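Local atomic coordinates of flagellar motor switch protein FliG (Thermotoga maritima, PDB entry 3AJC), a protein that probably forms part of the flagellar motor switch complex, which contacts chemotaxis proteins and the motor components that set the direction of rotation. Residues Q52-K57 and M111-Q116; T94-M99 and D123-R128; F19-H24 and A46-L51; V2-F7 and L32-P37. All blocks are in the same frame, centred on the assembly; numbering follows the deposited sequence.

Contact 1 (Q52-K57 and M111-Q116); sequences QTEVLK and MDKLVQ
K113 and L114 of helix 104-117 meet T53, E54, L56 and K57 of helix 49-60, the short segments crossing at -68° with their axes 9.9 Å apart at closest approach. The CB of K113 lies 3.9 Å from T53 OG1, and CG keeps the same separation from T53 CG2. Its CD also lies against T53, at a carbon spacing too short to be trusted. With CG anti to the backbone N (chi1 -171°) and the chain extended beyond, CE passes on toward E54, and NZ ends in a salt bridge to E54 OE1 at 2.9 Å, reached nearly in line with the carboxylate C-O bond. This helix-helix crossing, in a chain without strands, joins the family regions of the FliG middle and C-terminal domains. Within its own helix, K57 NZ meets E54 OE2 at 2.9 Å on the syn side, 32° out of the carboxylate plane, so one carboxylate is shared by two lysines whose NZ atoms stay 6.7 Å apart. Alongside the salt bridges the branches of L114 divide the apolar work: CD2 touches T53 CG2 at 3.7 Å and lies 4.2 Å from K57 CB, while CD1 meets L56 CD1 at 4.0 Å, the two leucines crossing at about a right angle.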
loop_
_atom_site.group_PDB
_atom_site.type_symbol
_atom_site.label_atom_id
_atom_site.label_comp_id
_atom_site.label_asym_id
_atom_site.label_seq_id
_atom_site.Cartn_x
_atom_site.Cartn_y
_atom_site.Cartn_z
ATOM N N GLN A 52 -6.576 6.515 -17.271
ATOM C CA GLN A 52 -5.953 5.695 -16.238
ATOM C C GLN A 52 -4.675 6.230 -15.596
ATOM O O GLN A 52 -4.663 6.482 -14.393
ATOM C CB GLN A 52 -5.756 4.261 -16.765
ATOM C CG GLN A 52 -7.041 3.699 -17.380
ATOM C CD GLN A 52 -6.994 2.208 -17.669
ATOM O OE1 GLN A 52 -6.011 1.685 -18.202
ATOM N NE2 GLN A 52 -8.073 1.519 -17.334
ATOM N N THR A 53 -3.614 6.419 -16.377
ATOM C CA THR A 53 -2.365 6.917 -15.811
ATOM C C THR A 53 -2.494 8.303 -15.184
ATOM O O THR A 53 -2.090 8.517 -14.031
ATOM C CB THR A 53 -1.242 6.966 -16.856
ATOM O OG1 THR A 53 -1.014 5.654 -17.376
ATOM C CG2 THR A 53 0.047 7.449 -16.215
ATOM N N GLU A 54 -3.058 9.243 -15.939
ATOM C CA GLU A 54 -3.229 10.606 -15.452
ATOM C C GLU A 54 -4.007 10.626 -14.131
ATOM O O GLU A 54 -3.612 11.296 -13.175
ATOM C CB GLU A 54 -3.945 11.443 -16.518
ATOM C CG GLU A 54 -3.169 12.681 -16.995
ATOM C CD GLU A 54 -1.690 12.403 -17.322
ATOM O OE1 GLU A 54 -1.379 11.359 -17.947
ATOM O OE2 GLU A 54 -0.838 13.248 -16.962
ATOM N N VAL A 55 -5.107 9.881 -14.074
ATOM C CA VAL A 55 -5.919 9.826 -12.857
ATOM C C VAL A 55 -5.137 9.222 -11.698
ATOM O O VAL A 55 -5.244 9.683 -10.560
ATOM C CB VAL A 55 -7.204 8.997 -13.073
ATOM C CG1 VAL A 55 -7.797 8.589 -11.729
ATOM C CG2 VAL A 55 -8.216 9.810 -13.889
ATOM N N LEU A 56 -4.346 8.193 -11.987
ATOM C CA LEU A 56 -3.571 7.540 -10.938
ATOM C C LEU A 56 -2.505 8.515 -10.415
ATOM O O LEU A 56 -2.253 8.591 -9.205
ATOM C CB LEU A 56 -2.926 6.249 -11.474
ATOM C CG LEU A 56 -2.275 5.307 -10.448
ATOM C CD1 LEU A 56 -0.937 5.855 -9.952
ATOM C CD2 LEU A 56 -3.233 5.107 -9.284
ATOM N N LYS A 57 -1.894 9.268 -11.330
ATOM C CA LYS A 57 -0.870 10.241 -10.948
ATOM C C LYS A 57 -1.467 11.351 -10.066
ATOM O O LYS A 57 -0.867 11.738 -9.059
ATOM C CB LYS A 57 -0.225 10.849 -12.193
ATOM C CG LYS A 57 0.981 11.733 -11.897
ATOM C CD LYS A 57 1.588 12.298 -13.173
ATOM C CE LYS A 57 0.685 13.355 -13.794
ATOM N NZ LYS A 57 1.265 13.930 -15.049
ATOM N N MET A 111 2.330 1.756 -14.536
ATOM C CA MET A 111 3.655 1.851 -13.946
ATOM C C MET A 111 4.710 2.146 -15.010
ATOM O O MET A 111 5.604 2.959 -14.783
ATOM C CB MET A 111 3.996 0.561 -13.184
ATOM C CG MET A 111 5.323 0.601 -12.404
ATOM S SD MET A 111 5.487 2.031 -11.273
ATOM C CE MET A 111 4.597 1.463 -9.742
ATOM N N ASP A 112 4.605 1.487 -16.163
ATOM C CA ASP A 112 5.551 1.715 -17.247
ATOM C C ASP A 112 5.491 3.167 -17.702
ATOM O O ASP A 112 6.521 3.784 -17.954
ATOM C CB ASP A 112 5.259 0.796 -18.441
ATOM C CG ASP A 112 5.739 -0.631 -18.215
ATOM O OD1 ASP A 112 6.487 -0.869 -17.235
ATOM O OD2 ASP A 112 5.374 -1.510 -19.027
ATOM N N LYS A 113 4.290 3.716 -17.810
ATOM C CA LYS A 113 4.169 5.100 -18.226
ATOM C C LYS A 113 4.745 6.048 -17.173
ATOM O O LYS A 113 5.455 6.991 -17.513
ATOM C CB LYS A 113 2.711 5.480 -18.504
ATOM C CG LYS A 113 2.605 6.860 -19.147
ATOM C CD LYS A 113 1.195 7.410 -19.181
ATOM C CE LYS A 113 1.139 8.751 -19.916
ATOM N NZ LYS A 113 -0.200 9.412 -19.789
ATOM N N LEU A 114 4.448 5.808 -15.898
ATOM C CA LEU A 114 4.965 6.679 -14.846
ATOM C C LEU A 114 6.488 6.631 -14.796
ATOM O O LEU A 114 7.142 7.631 -14.492
ATOM C CB LEU A 114 4.405 6.285 -13.478
ATOM C CG LEU A 114 2.914 6.480 -13.202
ATOM C CD1 LEU A 114 2.628 6.077 -11.762
ATOM C CD2 LEU A 114 2.510 7.928 -13.436
ATOM N N VAL A 115 7.045 5.462 -15.087
ATOM C CA VAL A 115 8.482 5.290 -15.085
ATOM C C VAL A 115 9.075 6.222 -16.136
ATOM O O VAL A 115 10.161 6.780 -15.955
ATOM C CB VAL A 115 8.868 3.833 -15.417
ATOM C CG1 VAL A 115 10.356 3.739 -15.728
ATOM C CG2 VAL A 115 8.524 2.927 -14.245
ATOM N N GLN A 116 8.343 6.396 -17.233
ATOM C CA GLN A 116 8.792 7.249 -18.317
ATOM C C GLN A 116 8.609 8.744 -18.091
ATOM O O GLN A 116 9.510 9.527 -18.386
ATOM C CB GLN A 116 8.106 6.838 -19.618
ATOM C CG GLN A 116 8.809 5.698 -20.328
ATOM C CD GLN A 116 10.229 6.064 -20.764
ATOM O OE1 GLN A 116 10.971 5.218 -21.267
ATOM N NE2 GLN A 116 10.608 7.330 -20.575
#

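Contact 2 (T94-M99 and D123-R128); sequences TAAEIM and DEIRRR
A96 and I125 bring their CA atoms within 5.3 Å of each other where helices 92-100 and 119-128 cross, the axes of the short segments 8.4 Å apart at -63°. Such a close approach suits the small A96, whose CB lies directly on the backbone of the other helix, 3.6 Å from R128 O, and also meets R128 CB at 3.7 Å. I125 supplies the main apolar side chain from the opposite helix. Its CG2, anti to the backbone N, lies 4.0 Å from A96 CA and 4.2 Å from M99 CG; its CD1 extends to A95 CB at 4.3 Å. R128 contributes its CB and backbone O; beyond CG the chain bends (chi2 -60°), and the guanidinium leads away to a salt bridge with D93 of helix 92-100, one residue before the segment T94-M99. L114 on I125, and L56 and I110 on M99, continue the apolar packing into helices 104-117 and 49-60. The contact between the segments is thus van der Waals packing of alanine, isoleucine and methionine carbons, R128 CB and the backbone carbonyls of I125 and R128. It has no polar bond of its own, which implies a fit by shape here, while R128-D93 ties the same two helices at its margin.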
loop_
_atom_site.group_PDB
_atom_site.type_symbol
_atom_site.label_atom_id
_atom_site.label_comp_id
_atom_site.label_asym_id
_atom_site.label_seq_id
_atom_site.Cartn_x
_atom_site.Cartn_y
_atom_site.Cartn_z
ATOM N N THR A 94 -2.447 5.671 -0.944
ATOM C CA THR A 94 -3.705 5.425 -1.629
ATOM C C THR A 94 -3.415 4.852 -3.021
ATOM O O THR A 94 -3.931 3.796 -3.393
ATOM C CB THR A 94 -4.496 6.728 -1.777
ATOM O OG1 THR A 94 -4.694 7.296 -0.480
ATOM C CG2 THR A 94 -5.855 6.476 -2.432
ATOM N N ALA A 95 -2.577 5.558 -3.776
ATOM C CA ALA A 95 -2.202 5.146 -5.122
ATOM C C ALA A 95 -1.647 3.720 -5.159
ATOM O O ALA A 95 -2.072 2.904 -5.979
ATOM C CB ALA A 95 -1.184 6.121 -5.694
ATOM N N ALA A 96 -0.703 3.431 -4.267
ATOM C CA ALA A 96 -0.081 2.118 -4.187
ATOM C C ALA A 96 -1.101 1.019 -3.890
ATOM O O ALA A 96 -1.009 -0.089 -4.425
ATOM C CB ALA A 96 1.023 2.122 -3.106
ATOM N N GLU A 97 -2.050 1.331 -3.013
ATOM C CA GLU A 97 -3.090 0.389 -2.627
ATOM C C GLU A 97 -3.998 0.107 -3.823
ATOM O O GLU A 97 -4.446 -1.021 -4.027
ATOM C CB GLU A 97 -3.899 0.955 -1.448
ATOM C CG GLU A 97 -3.248 0.709 -0.077
ATOM C CD GLU A 97 -3.695 1.693 1.009
ATOM O OE1 GLU A 97 -4.887 2.062 1.048
ATOM O OE2 GLU A 97 -2.848 2.089 1.840
ATOM N N ILE A 98 -4.261 1.141 -4.615
ATOM C CA ILE A 98 -5.103 0.993 -5.796
ATOM C C ILE A 98 -4.353 0.146 -6.828
ATOM O O ILE A 98 -4.924 -0.760 -7.440
ATOM C CB ILE A 98 -5.443 2.373 -6.392
ATOM C CG1 ILE A 98 -6.341 3.134 -5.403
ATOM C CG2 ILE A 98 -6.071 2.214 -7.771
ATOM C CD1 ILE A 98 -6.761 4.519 -5.850
ATOM N N MET A 99 -3.058 0.420 -6.987
ATOM C CA MET A 99 -2.246 -0.316 -7.938
ATOM C C MET A 99 -2.176 -1.807 -7.568
ATOM O O MET A 99 -2.177 -2.674 -8.441
ATOM C CB MET A 99 -0.837 0.293 -8.002
ATOM C CG MET A 99 -0.766 1.688 -8.647
ATOM S SD MET A 99 -0.920 1.663 -10.459
ATOM C CE MET A 99 0.783 1.397 -10.943
ATOM N N ASP A 123 8.824 5.436 -8.505
ATOM C CA ASP A 123 9.623 4.727 -7.518
ATOM C C ASP A 123 9.013 4.822 -6.126
ATOM O O ASP A 123 9.094 3.881 -5.343
ATOM C CB ASP A 123 11.060 5.266 -7.521
ATOM C CG ASP A 123 12.046 4.308 -6.865
ATOM O OD1 ASP A 123 12.301 4.436 -5.644
ATOM O OD2 ASP A 123 12.557 3.415 -7.574
ATOM N N GLU A 124 8.399 5.955 -5.815
ATOM C CA GLU A 124 7.764 6.116 -4.517
ATOM C C GLU A 124 6.576 5.158 -4.415
ATOM O O GLU A 124 6.369 4.513 -3.384
ATOM C CB GLU A 124 7.291 7.564 -4.327
ATOM C CG GLU A 124 8.374 8.510 -3.815
ATOM C CD GLU A 124 8.019 9.985 -3.978
ATOM O OE1 GLU A 124 6.917 10.406 -3.549
ATOM O OE2 GLU A 124 8.856 10.732 -4.531
ATOM N N ILE A 125 5.810 5.054 -5.498
ATOM C CA ILE A 125 4.626 4.193 -5.526
ATOM C C ILE A 125 4.985 2.710 -5.459
ATOM O O ILE A 125 4.396 1.948 -4.698
ATOM C CB ILE A 125 3.773 4.475 -6.801
ATOM C CG1 ILE A 125 3.294 5.935 -6.772
ATOM C CG2 ILE A 125 2.577 3.517 -6.868
ATOM C CD1 ILE A 125 2.482 6.384 -7.974
ATOM N N ARG A 126 5.962 2.312 -6.257
ATOM C CA ARG A 126 6.389 0.934 -6.282
ATOM C C ARG A 126 6.802 0.482 -4.885
ATOM O O ARG A 126 6.304 -0.533 -4.381
ATOM C CB ARG A 126 7.549 0.779 -7.255
ATOM C CG ARG A 126 7.901 -0.657 -7.577
ATOM C CD ARG A 126 9.143 -0.737 -8.440
ATOM N NE ARG A 126 9.946 0.482 -8.368
ATOM C CZ ARG A 126 9.752 1.551 -9.139
ATOM N NH1 ARG A 126 8.780 1.553 -10.044
ATOM N NH2 ARG A 126 10.533 2.616 -9.009
ATOM N N ARG A 127 7.698 1.238 -4.253
ATOM C CA ARG A 127 8.147 0.883 -2.911
ATOM C C ARG A 127 7.001 0.880 -1.901
ATOM O O ARG A 127 7.025 0.122 -0.939
ATOM C CB ARG A 127 9.280 1.816 -2.454
ATOM C CG ARG A 127 10.619 1.492 -3.136
ATOM C CD ARG A 127 11.798 2.313 -2.598
ATOM N NE ARG A 127 11.677 3.741 -2.896
ATOM C CZ ARG A 127 11.107 4.636 -2.092
ATOM N NH1 ARG A 127 10.604 4.262 -0.924
ATOM N NH2 ARG A 127 11.027 5.905 -2.464
ATOM N N ARG A 128 5.992 1.716 -2.122
ATOM C CA ARG A 128 4.853 1.749 -1.213
ATOM C C ARG A 128 3.883 0.592 -1.474
ATOM O O ARG A 128 2.972 0.356 -0.684
ATOM C CB ARG A 128 4.102 3.076 -1.338
ATOM C CG ARG A 128 4.717 4.203 -0.547
ATOM C CD ARG A 128 4.743 3.853 0.929
ATOM N NE ARG A 128 5.152 4.986 1.750
ATOM C CZ ARG A 128 4.477 6.126 1.839
ATOM N NH1 ARG A 128 3.354 6.291 1.154
ATOM N NH2 ARG A 128 4.923 7.104 2.615
#

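Contact 3 (F19-H24 and A46-L51); sequences FLQSEH and ALPEEL
L47, P48 and L51 each touch the C-terminal turn of helix 14-21. L47 comes first: its CD2 approaches L20 CB at 4.3 Å and Q21 N at 4.2 Å, so that one methyl meets two neighbouring residues, while V17 and I28 also touch this leucine. P48 follows, its ring crossing the side chain of Q21. Q21 CG lies anti to the carbonyl carbon (chi1 -74°) and the chain runs extended past the proline: P48 CD is 3.7 Å from Q21 CG, and P48 CG is 3.4 Å from Q21 NE2. This is packing of the amide against ring carbons. Helices 14-21 and 49-60 both belong to the FliG middle domain, and the segment F19-H24 leads into the EHPQR motif, important for interaction with FliM, through E23 and H24; H24 holds the N-cap position of helix 25-33. On the other segment P48 O accepts a bond from L51 N at 2.8 Å, folding the chain into the weakly bonded start of helix 49-60. That turn directs L51 back toward helix 14-21, where its CD1 rests 3.6 Å from Q21 O. L51 also packs on I28, and its side chain lies about 9 Å from that of R58, the motif's arginine.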
loop_
_atom_site.group_PDB
_atom_site.type_symbol
_atom_site.label_atom_id
_atom_site.label_comp_id
_atom_site.label_asym_id
_atom_site.label_seq_id
_atom_site.Cartn_x
_atom_site.Cartn_y
_atom_site.Cartn_z
ATOM N N PHE A 19 -20.557 8.250 -15.525
ATOM C CA PHE A 19 -20.459 9.649 -15.131
ATOM C C PHE A 19 -19.025 10.134 -14.959
ATOM O O PHE A 19 -18.682 11.226 -15.409
ATOM C CB PHE A 19 -21.225 9.885 -13.827
ATOM C CG PHE A 19 -22.661 9.443 -13.877
ATOM C CD1 PHE A 19 -23.078 8.312 -13.183
ATOM C CD2 PHE A 19 -23.596 10.148 -14.626
ATOM C CE1 PHE A 19 -24.406 7.888 -13.229
ATOM C CE2 PHE A 19 -24.927 9.734 -14.678
ATOM C CZ PHE A 19 -25.329 8.599 -13.979
ATOM N N LEU A 20 -18.193 9.326 -14.305
ATOM C CA LEU A 20 -16.800 9.702 -14.069
ATOM C C LEU A 20 -16.012 9.890 -15.363
ATOM O O LEU A 20 -15.162 10.772 -15.447
ATOM C CB LEU A 20 -16.104 8.660 -13.180
ATOM C CG LEU A 20 -16.575 8.539 -11.722
ATOM C CD1 LEU A 20 -15.810 7.429 -11.021
ATOM C CD2 LEU A 20 -16.358 9.856 -10.991
ATOM N N GLN A 21 -16.304 9.069 -16.370
ATOM C CA GLN A 21 -15.617 9.148 -17.663
ATOM C C GLN A 21 -15.483 10.551 -18.239
ATOM O O GLN A 21 -14.432 10.913 -18.768
ATOM C CB GLN A 21 -16.335 8.309 -18.716
ATOM C CG GLN A 21 -16.176 6.815 -18.606
ATOM C CD GLN A 21 -16.797 6.119 -19.798
ATOM O OE1 GLN A 21 -17.913 6.448 -20.202
ATOM N NE2 GLN A 21 -16.081 5.155 -20.367
ATOM N N SER A 22 -16.558 11.328 -18.162
ATOM C CA SER A 22 -16.558 12.672 -18.719
ATOM C C SER A 22 -16.221 13.787 -17.737
ATOM O O SER A 22 -16.386 14.966 -18.052
ATOM C CB SER A 22 -17.903 12.949 -19.395
ATOM O OG SER A 22 -18.983 12.547 -18.570
ATOM N N GLU A 23 -15.749 13.419 -16.550
ATOM C CA GLU A 23 -15.368 14.412 -15.556
ATOM C C GLU A 23 -13.897 14.731 -15.778
ATOM O O GLU A 23 -13.210 14.034 -16.519
ATOM C CB GLU A 23 -15.562 13.867 -14.135
ATOM C CG GLU A 23 -17.010 13.653 -13.722
ATOM C CD GLU A 23 -17.755 14.955 -13.493
ATOM O OE1 GLU A 23 -18.970 14.896 -13.195
ATOM O OE2 GLU A 23 -17.129 16.037 -13.606
ATOM N N HIS A 24 -13.412 15.788 -15.144
ATOM C CA HIS A 24 -12.010 16.139 -15.286
ATOM C C HIS A 24 -11.183 15.112 -14.496
ATOM O O HIS A 24 -11.567 14.710 -13.402
ATOM C CB HIS A 24 -11.761 17.546 -14.735
ATOM C CG HIS A 24 -10.346 18.016 -14.904
ATOM N ND1 HIS A 24 -9.859 18.463 -16.117
ATOM C CD2 HIS A 24 -9.319 18.047 -14.040
ATOM C CE1 HIS A 24 -8.574 18.747 -15.979
ATOM N NE2 HIS A 24 -8.215 18.505 -14.736
ATOM N N ALA A 46 -11.767 0.282 -15.193
ATOM C CA ALA A 46 -12.885 0.303 -16.122
ATOM C C ALA A 46 -12.984 1.640 -16.837
ATOM O O ALA A 46 -13.842 1.818 -17.704
ATOM C CB ALA A 46 -14.184 0.003 -15.393
ATOM N N LEU A 47 -12.117 2.583 -16.472
ATOM C CA LEU A 47 -12.115 3.892 -17.113
ATOM C C LEU A 47 -11.397 3.834 -18.460
ATOM O O LEU A 47 -10.598 2.931 -18.719
ATOM C CB LEU A 47 -11.416 4.931 -16.236
ATOM C CG LEU A 47 -12.159 5.432 -14.997
ATOM C CD1 LEU A 47 -11.277 6.431 -14.253
ATOM C CD2 LEU A 47 -13.470 6.076 -15.403
ATOM N N PRO A 48 -11.677 4.803 -19.340
ATOM C CA PRO A 48 -11.018 4.815 -20.651
ATOM C C PRO A 48 -9.502 4.809 -20.458
ATOM O O PRO A 48 -8.958 5.589 -19.673
ATOM C CB PRO A 48 -11.511 6.122 -21.276
ATOM C CG PRO A 48 -12.885 6.282 -20.685
ATOM C CD PRO A 48 -12.650 5.905 -19.224
ATOM N N GLU A 49 -8.831 3.917 -21.168
ATOM C CA GLU A 49 -7.383 3.790 -21.100
ATOM C C GLU A 49 -6.644 5.133 -20.989
ATOM O O GLU A 49 -5.729 5.279 -20.173
ATOM C CB GLU A 49 -6.913 3.000 -22.331
ATOM C CG GLU A 49 -5.842 3.660 -23.184
ATOM C CD GLU A 49 -4.446 3.325 -22.710
ATOM O OE1 GLU A 49 -4.077 3.749 -21.592
ATOM O OE2 GLU A 49 -3.720 2.626 -23.455
ATOM N N GLU A 50 -7.052 6.117 -21.786
ATOM C CA GLU A 50 -6.398 7.430 -21.775
ATOM C C GLU A 50 -6.471 8.226 -20.470
ATOM O O GLU A 50 -5.737 9.201 -20.296
ATOM C CB GLU A 50 -6.927 8.308 -22.921
ATOM C CG GLU A 50 -8.401 8.133 -23.229
ATOM C CD GLU A 50 -8.635 7.135 -24.354
ATOM O OE1 GLU A 50 -8.211 7.427 -25.497
ATOM O OE2 GLU A 50 -9.231 6.066 -24.100
ATOM N N LEU A 51 -7.346 7.820 -19.558
ATOM C CA LEU A 51 -7.491 8.519 -18.280
ATOM C C LEU A 51 -6.743 7.830 -17.140
ATOM O O LEU A 51 -6.335 8.478 -16.172
ATOM C CB LEU A 51 -8.966 8.593 -17.878
ATOM C CG LEU A 51 -9.978 9.200 -18.843
ATOM C CD1 LEU A 51 -11.352 9.170 -18.186
ATOM C CD2 LEU A 51 -9.575 10.630 -19.196
#

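Contact 4 (V2-F7 and L32-P37); sequences VKPFSF and LSYLDP
P4 and F5 pack on Y34 in a surface contact, mostly apolar and aromatic, that lays the N-terminal segment ahead of helix 14-21 against the connection between helices 25-33 and 37-46. P4 CB lies over one face of the tyrosine ring, offset toward the rim: it stands 4.2 Å from the Y34 ring centroid and only 18° off the normal, a CH-pi contact, and P4 CG adds an approach of 3.9 Å to Y34 CE2. F5 meets the same residue obliquely. The two ring planes are inclined at 36° with centroids 5.5 Å apart, and F5 CD2 comes within 3.6 Å of Y34 CB. A type II beta turn from K3 to S6 places both residues, P4 and F5 forming its central pair; the positive phi of F5 (67°) after the extended P4 fits a type II turn. K3, extended beyond CG, crosses the tyrosine obliquely and brings CE near the plane of its ring at the edge, 4.1 Å from Y34 CD2. The main chains are joined by one water, which donates to P4 O at 2.6 Å and to Y34 O at 2.7 Å, giving both carbonyls a shared partner. Beyond Y34, L35 CD2 reaches F5 O at 3.8 Å and also touches F5 CB, while V8 and I43 pack on L35 too. V89 touches Y34.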
loop_
_atom_site.group_PDB
_atom_site.type_symbol
_atom_site.label_atom_id
_atom_site.label_comp_id
_atom_site.label_asym_id
_atom_site.label_seq_id
_atom_site.Cartn_x
_atom_site.Cartn_y
_atom_site.Cartn_z
ATOM N N VAL A 2 -20.397 11.411 8.515
ATOM C CA VAL A 2 -20.145 10.266 7.553
ATOM C C VAL A 2 -19.123 10.661 6.525
ATOM O O VAL A 2 -18.903 11.861 6.289
ATOM C CB VAL A 2 -21.434 9.846 6.846
ATOM C CG1 VAL A 2 -22.200 8.865 7.691
ATOM C CG2 VAL A 2 -22.185 11.044 6.612
ATOM N N LYS A 3 -18.524 9.656 5.892
ATOM C CA LYS A 3 -17.480 9.908 4.917
ATOM C C LYS A 3 -18.017 10.267 3.522
ATOM O O LYS A 3 -19.014 9.690 3.040
ATOM C CB LYS A 3 -16.580 8.708 4.837
ATOM C CG LYS A 3 -15.251 9.049 4.180
ATOM C CD LYS A 3 -14.239 7.927 4.245
ATOM C CE LYS A 3 -12.859 8.411 3.836
ATOM N NZ LYS A 3 -12.022 7.190 3.731
ATOM N N PRO A 4 -17.359 11.237 2.864
ATOM C CA PRO A 4 -17.728 11.711 1.532
ATOM C C PRO A 4 -17.736 10.551 0.529
ATOM O O PRO A 4 -16.932 9.615 0.648
ATOM C CB PRO A 4 -16.662 12.768 1.240
ATOM C CG PRO A 4 -16.269 13.294 2.600
ATOM C CD PRO A 4 -16.233 12.016 3.417
ATOM N N PHE A 5 -18.663 10.595 -0.428
ATOM C CA PHE A 5 -18.762 9.564 -1.469
ATOM C C PHE A 5 -19.162 8.242 -0.902
ATOM O O PHE A 5 -19.100 7.240 -1.613
ATOM C CB PHE A 5 -17.430 9.424 -2.224
ATOM C CG PHE A 5 -17.039 10.681 -2.908
ATOM C CD1 PHE A 5 -17.690 11.076 -4.062
ATOM C CD2 PHE A 5 -16.128 11.556 -2.339
ATOM C CE1 PHE A 5 -17.459 12.320 -4.623
ATOM C CE2 PHE A 5 -15.897 12.818 -2.916
ATOM C CZ PHE A 5 -16.570 13.187 -4.055
ATOM N N SER A 6 -19.555 8.233 0.368
ATOM C CA SER A 6 -19.974 7.009 0.994
ATOM C C SER A 6 -21.171 6.390 0.284
ATOM O O SER A 6 -21.417 5.210 0.489
ATOM C CB SER A 6 -20.334 7.263 2.448
ATOM O OG SER A 6 -21.509 6.549 2.783
ATOM N N PHE A 7 -21.917 7.147 -0.524
ATOM C CA PHE A 7 -23.077 6.563 -1.197
ATOM C C PHE A 7 -22.648 5.762 -2.435
ATOM O O PHE A 7 -23.500 5.266 -3.188
ATOM C CB PHE A 7 -24.060 7.671 -1.612
ATOM C CG PHE A 7 -23.482 8.629 -2.622
ATOM C CD1 PHE A 7 -22.921 9.843 -2.231
ATOM C CD2 PHE A 7 -23.322 8.231 -3.945
ATOM C CE1 PHE A 7 -22.187 10.627 -3.148
ATOM C CE2 PHE A 7 -22.594 9.008 -4.853
ATOM C CZ PHE A 7 -22.028 10.198 -4.450
ATOM N N LEU A 32 -12.124 8.911 -6.252
ATOM C CA LEU A 32 -11.513 7.611 -5.991
ATOM C C LEU A 32 -10.664 7.580 -4.730
ATOM O O LEU A 32 -10.652 6.571 -4.012
ATOM C CB LEU A 32 -10.655 7.158 -7.183
ATOM C CG LEU A 32 -11.289 6.963 -8.574
ATOM C CD1 LEU A 32 -10.442 5.991 -9.398
ATOM C CD2 LEU A 32 -12.675 6.408 -8.432
ATOM N N SER A 33 -9.951 8.674 -4.461
ATOM C CA SER A 33 -9.100 8.720 -3.276
ATOM C C SER A 33 -9.935 8.622 -2.000
ATOM O O SER A 33 -9.393 8.381 -0.921
ATOM C CB SER A 33 -8.238 9.996 -3.265
ATOM O OG SER A 33 -8.971 11.115 -2.805
ATOM N N TYR A 34 -11.252 8.788 -2.128
ATOM C CA TYR A 34 -12.154 8.689 -0.977
ATOM C C TYR A 34 -12.780 7.306 -0.810
ATOM O O TYR A 34 -13.432 7.025 0.200
ATOM C CB TYR A 34 -13.289 9.715 -1.077
ATOM C CG TYR A 34 -12.958 11.060 -0.473
ATOM C CD1 TYR A 34 -12.653 12.152 -1.283
ATOM C CD2 TYR A 34 -12.926 11.234 0.909
ATOM C CE1 TYR A 34 -12.322 13.390 -0.734
ATOM C CE2 TYR A 34 -12.597 12.462 1.473
ATOM C CZ TYR A 34 -12.297 13.537 0.645
ATOM O OH TYR A 34 -11.990 14.762 1.185
ATOM N N LEU A 35 -12.583 6.441 -1.796
ATOM C CA LEU A 35 -13.164 5.107 -1.740
ATOM C C LEU A 35 -12.204 4.050 -1.220
ATOM O O LEU A 35 -11.000 4.281 -1.066
ATOM C CB LEU A 35 -13.644 4.691 -3.134
ATOM C CG LEU A 35 -14.593 5.647 -3.854
ATOM C CD1 LEU A 35 -14.775 5.186 -5.299
ATOM C CD2 LEU A 35 -15.929 5.703 -3.107
ATOM N N ASP A 36 -12.764 2.886 -0.930
ATOM C CA ASP A 36 -11.968 1.759 -0.491
ATOM C C ASP A 36 -11.171 1.451 -1.770
ATOM O O ASP A 36 -11.733 1.459 -2.869
ATOM C CB ASP A 36 -12.904 0.607 -0.108
ATOM C CG ASP A 36 -12.188 -0.526 0.593
ATOM O OD1 ASP A 36 -11.212 -0.248 1.328
ATOM O OD2 ASP A 36 -12.615 -1.694 0.425
ATOM N N PRO A 37 -9.851 1.225 -1.647
ATOM C CA PRO A 37 -8.959 0.926 -2.773
ATOM C C PRO A 37 -9.408 -0.146 -3.782
ATOM O O PRO A 37 -9.295 0.064 -4.995
ATOM C CB PRO A 37 -7.648 0.566 -2.079
ATOM C CG PRO A 37 -7.657 1.479 -0.887
ATOM C CD PRO A 37 -9.085 1.318 -0.391
HETATM O O HOH W 1 -16.054 7.156 0.792
#

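In the fold
Contact 2 is buried, its centre about 6 Å from the centre of the chain, contacts 1 and 3 are partly buried, and contact 4 lies at the surface. Their chemistry follows: contact 2 packs alkyl groups and backbone, contact 1 adds a salt-bridge network at its edge, contact 3 sets an amide against a proline, and contact 4 combines aromatic packing with a bridging water. Contacts 1 and 3 both use helix 49-60. Contacts 1 and 2, about 11 Å apart between centres, touch through L114 with I125 and L56 with M99, so that their apolar side chains adjoin. Contact 4 meets contact 2 at P37 and contact 3 where L32 touches L20.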